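Local coordinates for ENT (Trypanosoma brucei brucei, PDB 5ZX1), which is the ENT domain of a longer trypanosomal protein and probably serves in transcription or chromatin regulation, as the ENT domain of EMSY does, at residues A36-E39 and E40-C43; S44-S47 and L48-L52; G58-K62 and Q63-I67; R90-V93 and L94-S97. All coordinates share one frame; numbering follows the deposited sequence.

Contact 1. Residues A36-E39 and E40-C43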
loop_
_atom_site.group_PDB
_atom_site.type_symbol
_atom_site.label_atom_id
_atom_site.label_comp_id
_atom_site.label_asym_id
_atom_site.label_seq_id
_atom_site.Cartn_x
_atom_site.Cartn_y
_atom_site.Cartn_z
ATOM N N ALA A 36 6.204 8.792 -16.090
ATOM C CA ALA A 36 7.127 8.222 -15.122
ATOM C C ALA A 36 6.636 8.532 -13.700
ATOM O O ALA A 36 6.671 7.677 -12.825
ATOM C CB ALA A 36 8.544 8.757 -15.350
ATOM N N ALA A 37 6.150 9.751 -13.487
ATOM C CA ALA A 37 5.620 10.162 -12.187
ATOM C C ALA A 37 4.303 9.446 -11.848
ATOM O O ALA A 37 4.130 8.931 -10.740
ATOM C CB ALA A 37 5.424 11.658 -12.159
ATOM N N ARG A 38 3.369 9.430 -12.786
ATOM C CA ARG A 38 2.094 8.749 -12.552
ATOM C C ARG A 38 2.333 7.323 -12.085
ATOM O O ARG A 38 1.902 6.932 -11.010
ATOM C CB ARG A 38 1.242 8.746 -13.814
ATOM C CG ARG A 38 -0.222 8.429 -13.542
ATOM C CD ARG A 38 -0.684 9.207 -12.340
ATOM N NE ARG A 38 -2.114 9.104 -12.068
ATOM C CZ ARG A 38 -2.672 9.525 -10.935
ATOM N NH1 ARG A 38 -3.985 9.411 -10.744
ATOM N NH2 ARG A 38 -1.905 10.066 -9.987
ATOM N N GLU A 39 3.089 6.565 -12.870
ATOM C CA GLU A 39 3.411 5.182 -12.531
ATOM C C GLU A 39 4.077 5.037 -11.149
ATOM O O GLU A 39 3.892 4.038 -10.458
ATOM C CB GLU A 39 4.305 4.576 -13.616
ATOM C CG GLU A 39 3.541 4.224 -14.883
ATOM C CD GLU A 39 4.444 3.869 -16.056
ATOM O OE1 GLU A 39 5.689 4.015 -15.939
ATOM O OE2 GLU A 39 3.895 3.431 -17.093
ATOM N N GLU A 40 4.849 6.028 -10.735
ATOM C CA GLU A 40 5.429 5.964 -9.404
ATOM C C GLU A 40 4.379 6.258 -8.331
ATOM O O GLU A 40 4.330 5.580 -7.308
ATOM C CB GLU A 40 6.603 6.916 -9.293
ATOM C CG GLU A 40 7.785 6.427 -10.090
ATOM C CD GLU A 40 9.115 6.797 -9.458
ATOM O OE1 GLU A 40 9.117 7.162 -8.264
ATOM O OE2 GLU A 40 10.156 6.720 -10.150
ATOM N N GLU A 41 3.541 7.258 -8.574
ATOM C CA GLU A 41 2.417 7.521 -7.693
ATOM C C GLU A 41 1.642 6.238 -7.428
ATOM O O GLU A 41 1.370 5.890 -6.269
ATOM C CB GLU A 41 1.485 8.577 -8.280
ATOM C CG GLU A 41 2.054 9.974 -8.283
ATOM C CD GLU A 41 1.055 10.985 -8.815
ATOM O OE1 GLU A 41 0.742 11.961 -8.099
ATOM O OE2 GLU A 41 0.547 10.798 -9.942
ATOM N N LEU A 42 1.310 5.514 -8.489
ATOM C CA LEU A 42 0.492 4.324 -8.305
ATOM C C LEU A 42 1.294 3.187 -7.689
ATOM O O LEU A 42 0.758 2.370 -6.944
ATOM C CB LEU A 42 -0.148 3.869 -9.619
ATOM C CG LEU A 42 -1.119 4.886 -10.233
ATOM C CD1 LEU A 42 -0.589 5.462 -11.536
ATOM C CD2 LEU A 42 -2.488 4.283 -10.455
ATOM N N CYS A 43 2.582 3.139 -7.973
ATOM C CA CYS A 43 3.375 2.097 -7.353
ATOM C C CYS A 43 3.479 2.388 -5.875
ATOM O O CYS A 43 3.359 1.481 -5.051
ATOM C CB CYS A 43 4.758 1.991 -7.977
ATOM S SG CYS A 43 4.754 0.891 -9.382
HETATM O O HOH W 1 9.457 5.660 -12.945
#
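The NH2 of R38 is held by two acceptors. One is OE2 of E41, and NH2 meets OE2 at 2.6 Å in a hydrogen bond that is also a salt bridge. The other is the carbonyl O of L75, in the loop after helix 62-74. The second terminal nitrogen, NH1 of R38, bonds to the O of C76. The two nitrogens together tie helix 30-56 to this loop.

E41 lies three residues on from R38, so the pair is an i to i+3 salt bridge along the helix. Its OE2 sits at the edge of the guanidinium, close to the guanidinium plane. The carboxylate is turned across that plane by 57°, and NH2 reaches OE2 from above the carboxylate plane. The CG of R38 is anti to its backbone N (chi1 -163°), and a bend at chi2 (44°) carries the guanidinium forward along the helix to E41. CG of R38 lies 3.6 Å from CD1 of L42.

The backbone keeps its i to i+4 bonds: E41 N bonds to A37 O at 2.8 Å, and C43 N bonds to E39 O at 2.9 Å. On another side of the helix, a water donates to OE2 of E40 at 3.1 Å and weakly to the O of A36.

R38 thus joins an ion pair to two loop carbonyls. The nearby guanidinium would probably favour the charged form of E41. The two carbonyls would help fix the rotation of the guanidinium.

Contact 2. Residues S44-S47 and L48-L52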
loop_
_atom_site.group_PDB
_atom_site.type_symbol
_atom_site.label_atom_id
_atom_site.label_comp_id
_atom_site.label_asym_id
_atom_site.label_seq_id
_atom_site.Cartn_x
_atom_site.Cartn_y
_atom_site.Cartn_z
ATOM N N SER A 44 3.685 3.659 -5.537
ATOM C CA SER A 44 3.885 4.015 -4.141
ATOM C C SER A 44 2.610 3.737 -3.344
ATOM O O SER A 44 2.683 3.266 -2.206
ATOM C CB SER A 44 4.321 5.469 -3.995
ATOM O OG SER A 44 3.243 6.325 -3.690
ATOM N N TYR A 45 1.445 3.975 -3.938
ATOM C CA TYR A 45 0.207 3.630 -3.242
ATOM C C TYR A 45 0.083 2.107 -3.067
ATOM O O TYR A 45 -0.317 1.622 -1.999
ATOM C CB TYR A 45 -1.024 4.184 -3.969
ATOM C CG TYR A 45 -2.260 4.188 -3.083
ATOM C CD1 TYR A 45 -2.419 5.151 -2.093
ATOM C CD2 TYR A 45 -3.253 3.227 -3.228
ATOM C CE1 TYR A 45 -3.512 5.163 -1.277
ATOM C CE2 TYR A 45 -4.380 3.226 -2.407
ATOM C CZ TYR A 45 -4.496 4.205 -1.431
ATOM O OH TYR A 45 -5.588 4.240 -0.596
ATOM N N ARG A 46 0.425 1.355 -4.107
ATOM C CA ARG A 46 0.306 -0.100 -4.070
ATOM C C ARG A 46 1.122 -0.681 -2.921
ATOM O O ARG A 46 0.616 -1.422 -2.070
ATOM C CB ARG A 46 0.769 -0.712 -5.398
ATOM C CG ARG A 46 0.696 -2.233 -5.432
ATOM C CD ARG A 46 1.394 -2.794 -6.648
ATOM N NE ARG A 46 1.537 -4.247 -6.555
ATOM C CZ ARG A 46 2.679 -4.890 -6.306
ATOM N NH1 ARG A 46 2.685 -6.217 -6.238
ATOM N NH2 ARG A 46 3.816 -4.217 -6.130
ATOM N N SER A 47 2.395 -0.318 -2.887
ATOM C CA SER A 47 3.275 -0.830 -1.871
ATOM C C SER A 47 2.789 -0.382 -0.492
ATOM O O SER A 47 3.041 -1.054 0.515
ATOM C CB SER A 47 4.702 -0.362 -2.125
ATOM O OG SER A 47 4.820 0.988 -1.743
ATOM N N LEU A 48 2.075 0.739 -0.447
ATOM C CA LEU A 48 1.507 1.237 0.801
ATOM C C LEU A 48 0.391 0.338 1.310
ATOM O O LEU A 48 0.315 0.043 2.499
ATOM C CB LEU A 48 0.967 2.652 0.611
ATOM C CG LEU A 48 1.617 3.797 1.377
ATOM C CD1 LEU A 48 0.661 4.968 1.351
ATOM C CD2 LEU A 48 1.924 3.390 2.799
ATOM N N CYS A 49 -0.499 -0.069 0.414
ATOM C CA CYS A 49 -1.556 -1.000 0.799
ATOM C C CYS A 49 -1.003 -2.341 1.308
ATOM O O CYS A 49 -1.434 -2.849 2.336
ATOM C CB CYS A 49 -2.485 -1.240 -0.386
ATOM S SG CYS A 49 -3.545 0.170 -0.742
ATOM N N ARG A 50 -0.043 -2.908 0.586
ATOM C CA ARG A 50 0.439 -4.256 0.889
ATOM C C ARG A 50 1.047 -4.286 2.276
ATOM O O ARG A 50 0.666 -5.083 3.147
ATOM C CB ARG A 50 1.466 -4.714 -0.152
ATOM C CG ARG A 50 0.939 -4.664 -1.570
ATOM C CD ARG A 50 2.064 -4.539 -2.579
ATOM N NE ARG A 50 3.092 -5.535 -2.330
ATOM C CZ ARG A 50 2.978 -6.828 -2.616
ATOM N NH1 ARG A 50 1.869 -7.314 -3.160
ATOM N NH2 ARG A 50 3.983 -7.638 -2.328
ATOM N N VAL A 51 1.985 -3.378 2.463
ATOM C CA VAL A 51 2.710 -3.237 3.696
ATOM C C VAL A 51 1.807 -2.910 4.903
ATOM O O VAL A 51 1.977 -3.474 5.982
ATOM C CB VAL A 51 3.799 -2.174 3.472
ATOM C CG1 VAL A 51 4.136 -1.482 4.727
ATOM C CG2 VAL A 51 5.020 -2.815 2.872
ATOM N N LEU A 52 0.838 -2.021 4.745
ATOM C CA LEU A 52 -0.047 -1.748 5.874
ATOM C C LEU A 52 -0.911 -2.976 6.184
ATOM O O LEU A 52 -1.320 -3.193 7.333
ATOM C CB LEU A 52 -0.924 -0.524 5.604
ATOM C CG LEU A 52 -0.146 0.791 5.638
ATOM C CD1 LEU A 52 -1.065 2.012 5.709
ATOM C CD2 LEU A 52 0.862 0.786 6.780
#
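Two consecutive turns of the long helix 30-56 make this contact, near the centre of the ENT domain. One side of the helix carries a pair of arginines, and another carries a sulfur-aromatic contact.

The guanidinium groups of R46 and R50 are stacked, with centres 4.2 Å apart and planes 17° from parallel. The stack is offset. NH1 of R46 lies over one face of the R50 guanidinium, toward its rim, and CD of R50 lies over the centre of the R46 guanidinium. R46 runs out extended from CG to NE, while R50 bends at chi3 (50°), which brings its group round against R46. The two NH1 atoms, of R46 and R50, are 3.4 Å apart. The like charges would probably cost energy, and E85 of helix 79-91, which R46 touches, may offset part of it.

Y45 and C49 meet through SG of C49 and CE2 of Y45, 3.6 Å apart. The sulfur stands obliquely to the ring. The Y45 hydroxyl bonds to R72.

Along the backbone, C49 N bonds to Y45 O at 3.0 Å and R50 N to R46 O at 3.1 Å.

Helix 79-91 also packs on Y45, C49 and R50, through A82 and A89. Helix 62-74 meets Y45, L48 and L52, with I67 and M71 against L48, and L94 and V95 of helix 93-101 touch R50.

Contact 3. Residues G58-K62 and Q63-I67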
loop_
_atom_site.group_PDB
_atom_site.type_symbol
_atom_site.label_atom_id
_atom_site.label_comp_id
_atom_site.label_asym_id
_atom_site.label_seq_id
_atom_site.Cartn_x
_atom_site.Cartn_y
_atom_site.Cartn_z
ATOM N N GLY A 58 -4.808 -6.856 7.423
ATOM C CA GLY A 58 -5.896 -6.299 6.637
ATOM C C GLY A 58 -6.889 -5.417 7.381
ATOM O O GLY A 58 -7.616 -4.639 6.748
ATOM N N LYS A 59 -6.939 -5.539 8.709
ATOM C CA LYS A 59 -7.881 -4.749 9.508
ATOM C C LYS A 59 -7.187 -3.492 10.057
ATOM O O LYS A 59 -6.462 -3.547 11.055
ATOM C CB LYS A 59 -8.481 -5.618 10.625
ATOM C CG LYS A 59 -9.049 -4.845 11.804
ATOM C CD LYS A 59 -10.409 -4.238 11.480
ATOM C CE LYS A 59 -10.665 -2.982 12.317
ATOM N NZ LYS A 59 -11.295 -1.885 11.528
ATOM N N LEU A 60 -7.417 -2.360 9.384
ATOM C CA LEU A 60 -6.522 -1.196 9.476
ATOM C C LEU A 60 -6.771 -0.266 10.669
ATOM O O LEU A 60 -7.916 0.083 10.955
ATOM C CB LEU A 60 -6.630 -0.378 8.190
ATOM C CG LEU A 60 -6.229 -0.995 6.849
ATOM C CD1 LEU A 60 -6.501 0.011 5.763
ATOM C CD2 LEU A 60 -4.760 -1.370 6.835
ATOM N N THR A 61 -5.704 0.164 11.347
ATOM C CA THR A 61 -5.845 1.125 12.434
ATOM C C THR A 61 -6.290 2.479 11.897
ATOM O O THR A 61 -6.200 2.735 10.698
ATOM C CB THR A 61 -4.521 1.313 13.227
ATOM O OG1 THR A 61 -3.568 1.983 12.401
ATOM C CG2 THR A 61 -3.939 -0.019 13.679
ATOM N N LYS A 62 -6.770 3.348 12.783
ATOM C CA LYS A 62 -7.140 4.714 12.415
ATOM C C LYS A 62 -5.963 5.460 11.754
ATOM O O LYS A 62 -6.140 6.175 10.775
ATOM C CB LYS A 62 -7.634 5.481 13.656
ATOM C CG LYS A 62 -8.055 6.932 13.396
ATOM C CD LYS A 62 -8.260 7.674 14.701
ATOM C CE LYS A 62 -6.927 7.944 15.398
ATOM N NZ LYS A 62 -7.113 8.593 16.742
ATOM N N GLN A 63 -4.760 5.266 12.271
ATOM C CA GLN A 63 -3.590 5.910 11.688
ATOM C C GLN A 63 -3.384 5.372 10.279
ATOM O O GLN A 63 -3.211 6.138 9.328
ATOM C CB GLN A 63 -2.339 5.676 12.548
ATOM C CG GLN A 63 -1.062 6.181 11.906
ATOM C CD GLN A 63 0.101 6.287 12.891
ATOM O OE1 GLN A 63 0.139 7.170 13.753
ATOM N NE2 GLN A 63 1.064 5.398 12.751
ATOM N N GLN A 64 -3.433 4.052 10.132
ATOM C CA GLN A 64 -3.190 3.452 8.827
ATOM C C GLN A 64 -4.251 3.904 7.834
ATOM O O GLN A 64 -3.936 4.183 6.675
ATOM C CB GLN A 64 -3.136 1.928 8.937
ATOM C CG GLN A 64 -1.883 1.455 9.648
ATOM C CD GLN A 64 -1.979 0.019 10.138
ATOM O OE1 GLN A 64 -3.063 -0.581 10.151
ATOM N NE2 GLN A 64 -0.847 -0.536 10.552
ATOM N N ARG A 65 -5.498 4.008 8.284
ATOM C CA ARG A 65 -6.563 4.495 7.398
ATOM C C ARG A 65 -6.266 5.932 6.980
ATOM O O ARG A 65 -6.424 6.309 5.811
ATOM C CB ARG A 65 -7.933 4.421 8.080
ATOM C CG ARG A 65 -8.429 3.004 8.303
ATOM C CD ARG A 65 -9.937 2.958 8.610
ATOM N NE ARG A 65 -10.299 3.783 9.770
ATOM C CZ ARG A 65 -10.032 3.475 11.042
ATOM N NH1 ARG A 65 -9.389 2.352 11.350
ATOM N NH2 ARG A 65 -10.400 4.302 12.021
ATOM N N ARG A 66 -5.811 6.729 7.935
ATOM C CA ARG A 66 -5.512 8.129 7.651
ATOM C C ARG A 66 -4.324 8.288 6.716
ATOM O O ARG A 66 -4.236 9.269 5.991
ATOM C CB ARG A 66 -5.248 8.892 8.947
ATOM C CG ARG A 66 -6.464 8.986 9.829
ATOM C CD ARG A 66 -6.271 9.997 10.942
ATOM N NE ARG A 66 -7.528 10.248 11.634
ATOM C CZ ARG A 66 -7.623 10.863 12.804
ATOM N NH1 ARG A 66 -6.520 11.307 13.408
ATOM N NH2 ARG A 66 -8.822 11.039 13.365
ATOM N N ILE A 67 -3.395 7.345 6.751
ATOM C CA ILE A 67 -2.256 7.410 5.844
ATOM C C ILE A 67 -2.724 7.128 4.425
ATOM O O ILE A 67 -2.335 7.809 3.482
ATOM C CB ILE A 67 -1.163 6.440 6.253
ATOM C CG1 ILE A 67 -0.459 6.957 7.506
ATOM C CG2 ILE A 67 -0.184 6.240 5.100
ATOM C CD1 ILE A 67 0.395 5.906 8.174
#
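The OG1 of T61 lies between its backbone N and carbonyl carbon (chi1 69°), and Q64 extends beyond CG after a chi1 of -71°. These torsions set the two side chains against each other's backbone in a capping box at the start of helix 62-74. T61 is the N-cap. Its OG1 accepts from Q64 N at 3.1 Å. In return, T61 N donates to OE1 of Q64 at 3.0 Å, arriving from above the amide plane. Both bonds are fairly straight.

R65 folds back over the first turn. K62 CA lies over one face of its guanidinium, offset toward the rim. NH1 of R65 lies 2.7 Å from L60 O, which sits at the guanidinium edge, but the bond is weak because its angle is poor. CB of L60 packs on CG of R65 at 3.8 Å. The backbone bond from R65 N to T61 O, at 2.8 Å, begins the regular helix.

K62 and R66 run side by side in the same direction. CD of K62 lies over one face of the R66 guanidinium, 3.7 Å from NH2 of R66. Their like-charged ends remain near each other, NZ of K62 4.3 Å from NH1 of R66.

L60 and Q64 also touch L52 of helix 30-56. The capping box gives the N-H of Q64 an acceptor at a helix start, where no preceding turn supplies one, and ties the incoming loop to the helix.

Contact 4. Residues R90-V93 and L94-S97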
loop_
_atom_site.group_PDB
_atom_site.type_symbol
_atom_site.label_atom_id
_atom_site.label_comp_id
_atom_site.label_asym_id
_atom_site.label_seq_id
_atom_site.Cartn_x
_atom_site.Cartn_y
_atom_site.Cartn_z
ATOM N N ARG A 90 -4.962 -7.025 0.116
ATOM C CA ARG A 90 -5.580 -7.829 1.168
ATOM C C ARG A 90 -5.534 -9.317 0.842
ATOM O O ARG A 90 -5.413 -10.161 1.732
ATOM C CB ARG A 90 -7.027 -7.388 1.385
ATOM C CG ARG A 90 -7.193 -6.253 2.390
ATOM C CD ARG A 90 -8.646 -6.162 2.860
ATOM N NE ARG A 90 -8.887 -5.032 3.759
ATOM C CZ ARG A 90 -9.437 -3.879 3.387
ATOM N NH1 ARG A 90 -9.618 -2.920 4.284
ATOM N NH2 ARG A 90 -9.806 -3.690 2.121
ATOM N N GLU A 91 -5.612 -9.632 -0.442
ATOM C CA GLU A 91 -5.714 -11.011 -0.875
ATOM C C GLU A 91 -4.415 -11.530 -1.505
ATOM O O GLU A 91 -4.315 -12.697 -1.860
ATOM C CB GLU A 91 -6.864 -11.145 -1.863
ATOM C CG GLU A 91 -6.476 -10.738 -3.266
ATOM C CD GLU A 91 -7.600 -10.956 -4.256
ATOM O OE1 GLU A 91 -7.334 -10.950 -5.485
ATOM O OE2 GLU A 91 -8.749 -11.138 -3.789
ATOM N N ASP A 92 -3.425 -10.663 -1.657
ATOM C CA ASP A 92 -2.125 -11.103 -2.142
ATOM C C ASP A 92 -1.562 -12.151 -1.179
ATOM O O ASP A 92 -1.743 -12.039 0.045
ATOM C CB ASP A 92 -1.176 -9.917 -2.276
ATOM C CG ASP A 92 0.234 -10.337 -2.592
ATOM O OD1 ASP A 92 0.934 -10.786 -1.658
ATOM O OD2 ASP A 92 0.642 -10.208 -3.768
ATOM N N VAL A 93 -0.891 -13.165 -1.733
ATOM C CA VAL A 93 -0.396 -14.317 -0.957
ATOM C C VAL A 93 0.806 -13.995 -0.061
ATOM O O VAL A 93 0.879 -14.444 1.085
ATOM C CB VAL A 93 -0.033 -15.490 -1.887
ATOM C CG1 VAL A 93 0.349 -16.705 -1.056
ATOM C CG2 VAL A 93 -1.196 -15.814 -2.813
ATOM N N LEU A 94 1.764 -13.247 -0.588
ATOM C CA LEU A 94 2.883 -12.815 0.241
ATOM C C LEU A 94 2.331 -11.993 1.419
ATOM O O LEU A 94 2.650 -12.276 2.574
ATOM C CB LEU A 94 3.889 -12.012 -0.587
ATOM C CG LEU A 94 5.148 -11.508 0.129
ATOM C CD1 LEU A 94 5.879 -12.639 0.823
ATOM C CD2 LEU A 94 6.069 -10.816 -0.851
ATOM N N VAL A 95 1.450 -11.031 1.129
ATOM C CA VAL A 95 0.908 -10.145 2.164
ATOM C C VAL A 95 0.248 -10.957 3.270
ATOM O O VAL A 95 0.603 -10.823 4.448
ATOM C CB VAL A 95 -0.101 -9.102 1.584
ATOM C CG1 VAL A 95 -0.689 -8.265 2.697
ATOM C CG2 VAL A 95 0.564 -8.189 0.547
ATOM N N THR A 96 -0.708 -11.803 2.898
ATOM C CA THR A 96 -1.398 -12.609 3.901
ATOM C C THR A 96 -0.445 -13.578 4.644
ATOM O O THR A 96 -0.594 -13.782 5.850
ATOM C CB THR A 96 -2.573 -13.409 3.274
ATOM O OG1 THR A 96 -2.080 -14.254 2.234
ATOM C CG2 THR A 96 -3.591 -12.470 2.670
ATOM N N SER A 97 0.536 -14.165 3.955
ATOM C CA SER A 97 1.499 -15.042 4.643
ATOM C C SER A 97 2.319 -14.300 5.695
ATOM O O SER A 97 2.591 -14.830 6.776
ATOM C CB SER A 97 2.445 -15.696 3.651
ATOM O OG SER A 97 1.729 -16.143 2.528
#
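The chain turns here from helix 79-91 into helix 93-101. D92 is extended (phi -60°, psi 142°), and V93 returns to helical angles. D92 is the N-cap of the second helix.

The carboxylate of D92 reaches forward over the first turn. With CG anti to the backbone N (chi1 172°), OD1 accepts from V95 N at 2.8 Å in a nearly straight bond. OD1 uses the lone pair that faces away from OD2. CB of D92 also packs against CG2 of V95, at 3.7 Å, and the two side chains cross at about a right angle. The other oxygen, OD2, makes a long, weak ion pair with R50 of helix 30-56.

The backbone bonds of the first turn follow. T96 N bonds to D92 O at 3.0 Å, and S97 N bonds to V93 O at 2.9 Å. OG1 of T96 lies 3.1 Å from O of D92 and 3.2 Å from O of V93.

V95 is buried against R50, C53 and M54 of helix 30-56. R90 of helix 79-91 also touches C53. CG2 of T96 lies 3.1 Å from the carbonyl O of R90.

In the fold
Contacts 1 and 2 adjoin on helix 30-56, with centres 13 Å apart. Contacts 3 and 4 are the N-capped starts of helices 62-74 and 93-101, and each lies with its centre 12 Å from that of contact 2. Contact 2 touches both. L52 CD1 packs on Q64 O of contact 3 at 3.7 Å, and R50 NH1 lies 3.2 Å from D92 OD2 of contact 4 in a long, weak ion pair. Contacts 3 and 4 are joined by a probable hydrogen bond from R90 NE to G58 O, 3.3 Å long. Contact 1 touches neither of these; its centre is about 22 Å from theirs, on the opposite side of the chain's centre.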